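Local coordinates for protein formyltransferase PseJ (Anoxybacillus kamchatkensis G10, PDB 6EDK) that belongs to the formyltransferase family and binds N-{4-[{[(6S)-2-amino-4-oxo-3,4,5,6,7,8-hexahydropteridin-6-yl]methyl}(formyl)amino]benzoyl}-L-glutamic acid in a pocket, at residues 107-121 with 150-162. Numbering follows the deposited sequence.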
loop_
_atom_site.group_PDB
_atom_site.type_symbol
_atom_site.label_atom_id
_atom_site.label_comp_id
_atom_site.label_asym_id
_atom_site.label_seq_id
_atom_site.Cartn_x
_atom_site.Cartn_y
_atom_site.Cartn_z
ATOM N N ASN A 107 -8.660 2.051 6.035
ATOM C CA ASN A 107 -8.734 2.859 7.254
ATOM C C ASN A 107 -10.135 2.807 7.832
ATOM O O ASN A 107 -10.328 2.590 9.032
ATOM C CB ASN A 107 -8.318 4.288 6.937
ATOM C CG ASN A 107 -8.313 5.209 8.145
ATOM O OD1 ASN A 107 -7.717 4.913 9.196
ATOM N ND2 ASN A 107 -8.962 6.359 7.994
ATOM N N LEU A 108 -11.132 3.046 6.988
ATOM C CA LEU A 108 -12.517 2.962 7.470
ATOM C C LEU A 108 -12.834 1.589 8.054
ATOM O O LEU A 108 -13.388 1.490 9.150
ATOM C CB LEU A 108 -13.453 3.307 6.328
ATOM C CG LEU A 108 -14.976 3.113 6.652
ATOM C CD1 LEU A 108 -15.373 4.069 7.745
ATOM C CD2 LEU A 108 -15.726 3.446 5.342
ATOM N N TRP A 109 -12.480 0.521 7.358
ATOM C CA TRP A 109 -12.834 -0.813 7.833
ATOM C C TRP A 109 -12.114 -1.187 9.112
ATOM O O TRP A 109 -12.651 -1.970 9.920
ATOM C CB TRP A 109 -12.559 -1.859 6.764
ATOM C CG TRP A 109 -13.592 -1.836 5.737
ATOM C CD1 TRP A 109 -13.488 -1.349 4.478
ATOM C CD2 TRP A 109 -14.928 -2.292 5.897
ATOM N NE1 TRP A 109 -14.711 -1.475 3.820
ATOM C CE2 TRP A 109 -15.608 -2.039 4.688
ATOM C CE3 TRP A 109 -15.632 -2.881 6.971
ATOM C CZ2 TRP A 109 -16.975 -2.377 4.495
ATOM C CZ3 TRP A 109 -16.988 -3.208 6.774
ATOM C CH2 TRP A 109 -17.630 -2.936 5.534
ATOM N N SER A 110 -10.900 -0.618 9.342
ATOM C CA SER A 110 -10.215 -0.870 10.583
ATOM C C SER A 110 -11.001 -0.345 11.769
ATOM O O SER A 110 -10.899 -0.900 12.860
ATOM C CB SER A 110 -8.802 -0.275 10.556
ATOM O OG SER A 110 -8.795 1.121 10.804
ATOM N N PHE A 111 -11.832 0.669 11.572
ATOM C CA PHE A 111 -12.692 1.165 12.647
ATOM C C PHE A 111 -14.027 0.431 12.687
ATOM O O PHE A 111 -14.457 -0.019 13.769
ATOM C CB PHE A 111 -12.906 2.659 12.486
ATOM C CG PHE A 111 -11.700 3.429 12.835
ATOM C CD1 PHE A 111 -11.383 3.634 14.148
ATOM C CD2 PHE A 111 -10.842 3.872 11.870
ATOM C CE1 PHE A 111 -10.226 4.307 14.490
ATOM C CE2 PHE A 111 -9.697 4.553 12.221
ATOM C CZ PHE A 111 -9.388 4.748 13.539
ATOM N N LEU A 112 -14.652 0.251 11.516
ATOM C CA LEU A 112 -15.932 -0.443 11.476
ATOM C C LEU A 112 -15.843 -1.835 12.083
ATOM O O LEU A 112 -16.760 -2.268 12.796
ATOM C CB LEU A 112 -16.439 -0.529 10.041
ATOM C CG LEU A 112 -16.852 0.795 9.407
ATOM C CD1 LEU A 112 -17.156 0.580 7.951
ATOM C CD2 LEU A 112 -18.027 1.444 10.105
ATOM N N GLU A 113 -14.757 -2.565 11.828
ATOM C CA GLU A 113 -14.582 -3.927 12.315
ATOM C C GLU A 113 -13.611 -4.009 13.481
ATOM O O GLU A 113 -13.301 -5.115 13.922
ATOM C CB GLU A 113 -14.153 -4.845 11.158
ATOM C CG GLU A 113 -15.316 -5.098 10.184
ATOM C CD GLU A 113 -14.976 -5.911 8.968
ATOM O OE1 GLU A 113 -13.784 -6.213 8.710
ATOM O OE2 GLU A 113 -15.916 -6.265 8.228
ATOM N N ASP A 114 -13.171 -2.861 14.017
ATOM C CA ASP A 114 -12.328 -2.721 15.199
ATOM C C ASP A 114 -11.132 -3.674 15.105
ATOM O O ASP A 114 -10.878 -4.490 15.978
ATOM C CB ASP A 114 -13.146 -2.928 16.504
ATOM C CG ASP A 114 -12.397 -2.492 17.773
ATOM O OD1 ASP A 114 -11.425 -1.716 17.716
ATOM O OD2 ASP A 114 -12.789 -2.925 18.890
ATOM N N SER A 115 -10.371 -3.533 14.007
ATOM C CA SER A 115 -9.263 -4.409 13.718
ATOM C C SER A 115 -7.933 -3.728 14.055
ATOM O O SER A 115 -7.873 -2.566 14.428
ATOM C CB SER A 115 -9.315 -4.774 12.219
ATOM O OG SER A 115 -8.767 -3.629 11.510
ATOM N N PRO A 116 -6.836 -4.444 13.983
ATOM C CA PRO A 116 -5.550 -3.766 14.102
ATOM C C PRO A 116 -5.408 -2.701 13.014
ATOM O O PRO A 116 -5.967 -2.815 11.910
ATOM C CB PRO A 116 -4.525 -4.901 13.913
ATOM C CG PRO A 116 -5.349 -6.177 14.067
ATOM C CD PRO A 116 -6.743 -5.896 13.737
ATOM N N LYS A 117 -4.605 -1.702 13.323
ATOM C CA LYS A 117 -4.437 -0.559 12.434
ATOM C C LYS A 117 -2.982 -0.287 12.166
ATOM O O LYS A 117 -2.133 -0.437 13.057
ATOM C CB LYS A 117 -5.085 0.683 13.055
ATOM C CG LYS A 117 -6.592 0.459 13.299
ATOM C CD LYS A 117 -7.105 1.455 14.226
ATOM C CE LYS A 117 -8.606 1.239 14.498
ATOM N NZ LYS A 117 -8.824 -0.009 15.265
ATOM N N GLY A 118 -2.672 0.080 10.932
ATOM C CA GLY A 118 -1.275 0.305 10.603
ATOM C C GLY A 118 -1.056 0.192 9.074
ATOM O O GLY A 118 -1.980 0.402 8.262
ATOM N N VAL A 119 0.193 0.018 8.749
ATOM C CA VAL A 119 0.637 0.112 7.350
ATOM C C VAL A 119 1.611 -1.022 7.041
ATOM O O VAL A 119 2.331 -1.519 7.903
ATOM C CB VAL A 119 1.285 1.513 7.069
ATOM C CG1 VAL A 119 0.330 2.728 7.362
ATOM C CG2 VAL A 119 2.599 1.652 7.845
ATOM N N THR A 120 1.714 -1.386 5.744
ATOM C CA THR A 120 2.440 -2.596 5.385
ATOM C C THR A 120 3.072 -2.421 3.998
ATOM O O THR A 120 2.407 -1.942 3.094
ATOM C CB THR A 120 1.507 -3.820 5.308
ATOM O OG1 THR A 120 0.936 -4.092 6.580
ATOM C CG2 THR A 120 2.300 -5.032 4.856
ATOM N N ILE A 121 4.329 -2.778 3.874
ATOM C CA ILE A 121 5.011 -2.907 2.582
ATOM C C ILE A 121 5.141 -4.392 2.303
ATOM O O ILE A 121 5.585 -5.138 3.188
ATOM C CB ILE A 121 6.384 -2.241 2.650
ATOM C CG1 ILE A 121 6.239 -0.763 2.985
ATOM C CG2 ILE A 121 7.136 -2.412 1.274
ATOM C CD1 ILE A 121 7.543 -0.089 3.254
ATOM N N THR A 150 -6.772 10.112 10.928
ATOM C CA THR A 150 -6.192 8.763 10.921
ATOM C C THR A 150 -5.643 8.413 9.545
ATOM O O THR A 150 -4.539 7.900 9.466
ATOM C CB THR A 150 -7.187 7.708 11.335
ATOM O OG1 THR A 150 -8.400 7.810 10.572
ATOM C CG2 THR A 150 -7.610 7.966 12.807
ATOM N N TYR A 151 -6.368 8.757 8.476
ATOM C CA TYR A 151 -5.809 8.554 7.101
ATOM C C TYR A 151 -4.502 9.303 6.890
ATOM O O TYR A 151 -3.510 8.747 6.353
ATOM C CB TYR A 151 -6.860 8.984 6.077
ATOM C CG TYR A 151 -6.422 8.787 4.620
ATOM C CD1 TYR A 151 -5.687 9.766 3.960
ATOM C CD2 TYR A 151 -6.707 7.603 3.939
ATOM C CE1 TYR A 151 -5.270 9.577 2.617
ATOM C CE2 TYR A 151 -6.281 7.398 2.615
ATOM C CZ TYR A 151 -5.574 8.389 1.970
ATOM O OH TYR A 151 -5.190 8.176 0.657
ATOM N N GLU A 152 -4.460 10.560 7.287
ATOM C CA GLU A 152 -3.206 11.312 7.144
ATOM C C GLU A 152 -2.107 10.695 7.951
ATOM O O GLU A 152 -0.987 10.674 7.526
ATOM C CB GLU A 152 -3.411 12.776 7.559
ATOM C CG GLU A 152 -4.121 13.580 6.496
ATOM C CD GLU A 152 -3.383 13.520 5.142
ATOM O OE1 GLU A 152 -2.108 13.633 5.129
ATOM O OE2 GLU A 152 -4.085 13.319 4.107
ATOM N N ARG A 153 -2.382 10.219 9.167
ATOM C CA ARG A 153 -1.318 9.597 9.933
ATOM C C ARG A 153 -0.813 8.300 9.280
ATOM O O ARG A 153 0.394 8.011 9.293
ATOM C CB ARG A 153 -1.836 9.325 11.373
ATOM C CG ARG A 153 -0.774 8.888 12.275
ATOM C CD ARG A 153 -1.316 8.591 13.713
ATOM N NE ARG A 153 -1.730 9.853 14.339
ATOM C CZ ARG A 153 -2.968 10.158 14.665
ATOM N NH1 ARG A 153 -3.943 9.281 14.470
ATOM N NH2 ARG A 153 -3.208 11.334 15.229
ATOM N N LEU A 154 -1.727 7.496 8.701
ATOM C CA LEU A 154 -1.285 6.294 8.015
ATOM C C LEU A 154 -0.422 6.673 6.810
ATOM O O LEU A 154 0.613 6.056 6.566
ATOM C CB LEU A 154 -2.502 5.485 7.525
ATOM C CG LEU A 154 -3.371 4.907 8.654
ATOM C CD1 LEU A 154 -4.641 4.367 7.944
ATOM C CD2 LEU A 154 -2.708 3.804 9.407
ATOM N N THR A 155 -0.846 7.691 6.065
ATOM C CA THR A 155 -0.087 8.109 4.864
ATOM C C THR A 155 1.331 8.551 5.240
ATOM O O THR A 155 2.321 8.133 4.625
ATOM C CB THR A 155 -0.851 9.246 4.162
ATOM O OG1 THR A 155 -2.026 8.656 3.583
ATOM C CG2 THR A 155 -0.004 9.865 3.106
ATOM N N GLN A 156 1.451 9.372 6.277
ATOM C CA GLN A 156 2.775 9.780 6.721
ATOM C C GLN A 156 3.592 8.626 7.236
ATOM O O GLN A 156 4.810 8.546 7.007
ATOM C CB GLN A 156 2.638 10.847 7.851
ATOM C CG GLN A 156 2.077 12.180 7.372
ATOM C CD GLN A 156 2.838 12.777 6.147
ATOM O OE1 GLN A 156 4.039 12.973 6.192
ATOM N NE2 GLN A 156 2.102 13.045 5.056
ATOM N N THR A 157 2.961 7.713 7.963
ATOM C CA THR A 157 3.681 6.572 8.495
ATOM C C THR A 157 4.182 5.606 7.409
ATOM O O THR A 157 5.319 5.136 7.478
ATOM C CB THR A 157 2.794 5.810 9.486
ATOM O OG1 THR A 157 2.295 6.701 10.515
ATOM C CG2 THR A 157 3.513 4.678 10.137
ATOM N N ILE A 158 3.370 5.306 6.411
ATOM C CA ILE A 158 3.896 4.340 5.414
ATOM C C ILE A 158 5.011 4.993 4.536
ATOM O O ILE A 158 5.949 4.316 4.140
ATOM C CB ILE A 158 2.777 3.792 4.517
ATOM C CG1 ILE A 158 3.272 2.530 3.770
ATOM C CG2 ILE A 158 2.177 4.856 3.565
ATOM C CD1 ILE A 158 2.160 1.659 3.247
ATOM N N GLU A 159 4.905 6.293 4.238
ATOM C CA GLU A 159 5.960 7.018 3.497
ATOM C C GLU A 159 7.208 7.054 4.320
ATOM O O GLU A 159 8.288 6.782 3.823
ATOM C CB GLU A 159 5.467 8.384 3.120
ATOM C CG GLU A 159 4.205 8.327 2.199
ATOM C CD GLU A 159 3.541 9.640 1.900
ATOM O OE1 GLU A 159 3.994 10.706 2.385
ATOM O OE2 GLU A 159 2.511 9.654 1.146
ATOM N N LYS A 160 7.081 7.302 5.633
ATOM C CA LYS A 160 8.249 7.182 6.501
ATOM C C LYS A 160 8.838 5.791 6.497
ATOM O O LYS A 160 10.053 5.625 6.466
ATOM C CB LYS A 160 7.819 7.597 7.915
ATOM C CG LYS A 160 8.936 7.683 8.910
ATOM C CD LYS A 160 8.471 8.110 10.328
ATOM C CE LYS A 160 9.695 8.120 11.247
ATOM N NZ LYS A 160 9.326 7.998 12.684
ATOM N N LEU A 161 8.005 4.761 6.658
ATOM C CA LEU A 161 8.492 3.393 6.749
ATOM C C LEU A 161 9.208 2.991 5.459
ATOM O O LEU A 161 10.248 2.317 5.480
ATOM C CB LEU A 161 7.275 2.457 6.975
ATOM C CG LEU A 161 7.527 0.973 7.177
ATOM C CD1 LEU A 161 8.286 0.688 8.468
ATOM C CD2 LEU A 161 6.213 0.175 7.185
ATOM N N PHE A 162 8.676 3.464 4.342
ATOM C CA PHE A 162 9.303 3.147 3.040
ATOM C C PHE A 162 10.705 3.752 2.977
ATOM O O PHE A 162 11.700 3.078 2.638
ATOM C CB PHE A 162 8.458 3.708 1.926
ATOM C CG PHE A 162 9.160 3.550 0.588
ATOM C CD1 PHE A 162 9.256 2.333 0.028
ATOM C CD2 PHE A 162 9.815 4.630 0.056
ATOM C CE1 PHE A 162 9.985 2.180 -1.173
ATOM C CE2 PHE A 162 10.571 4.468 -1.134
ATOM C CZ PHE A 162 10.620 3.243 -1.675
#
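Val119 presses against one side of helix 150-162, its CB 3.7 Å from CB of Ile158. Its two methyls part there: CG1 goes to Leu154, lying 3.4 Å from that residue's backbone O and sliding past CD2, whereas CG2 meets CG2 of Thr157 and CD2 of Leu161. Farther along the strand, CG1 of Ile121 stands opposite the carbonyl carbon (chi1 -60°) and the chain runs on extended, which lays CD1 on the helix backbone, 3.7 Å from CA of Phe162 and at the edge of its ring. Strand 118-121 runs at 33° to the helix axis and 8.1 Å from it. This is the helix-on-sheet layer of an alpha/beta domain: helix 147-169 rests on the mixed sheet, where Leu161 also touches Val135 of strand 133-138 and Ile158 touches Leu93 of strand 90-94. Toward the start of the helix, Leu154 bridges the two parts of the contact, CD2 near Gly118 O and CD1 3.4 Å from Asn107 OD1. The methyl of Thr150 turns to Phe111, CG2 3.7 Å from CZ. At the polar edge, Asn107 ND2 donates to Thr150 OG1 (3.0 Å, 155°), which lies in its amide plane; ND2 also bonds a MES molecule, probably from the crystallisation liquor.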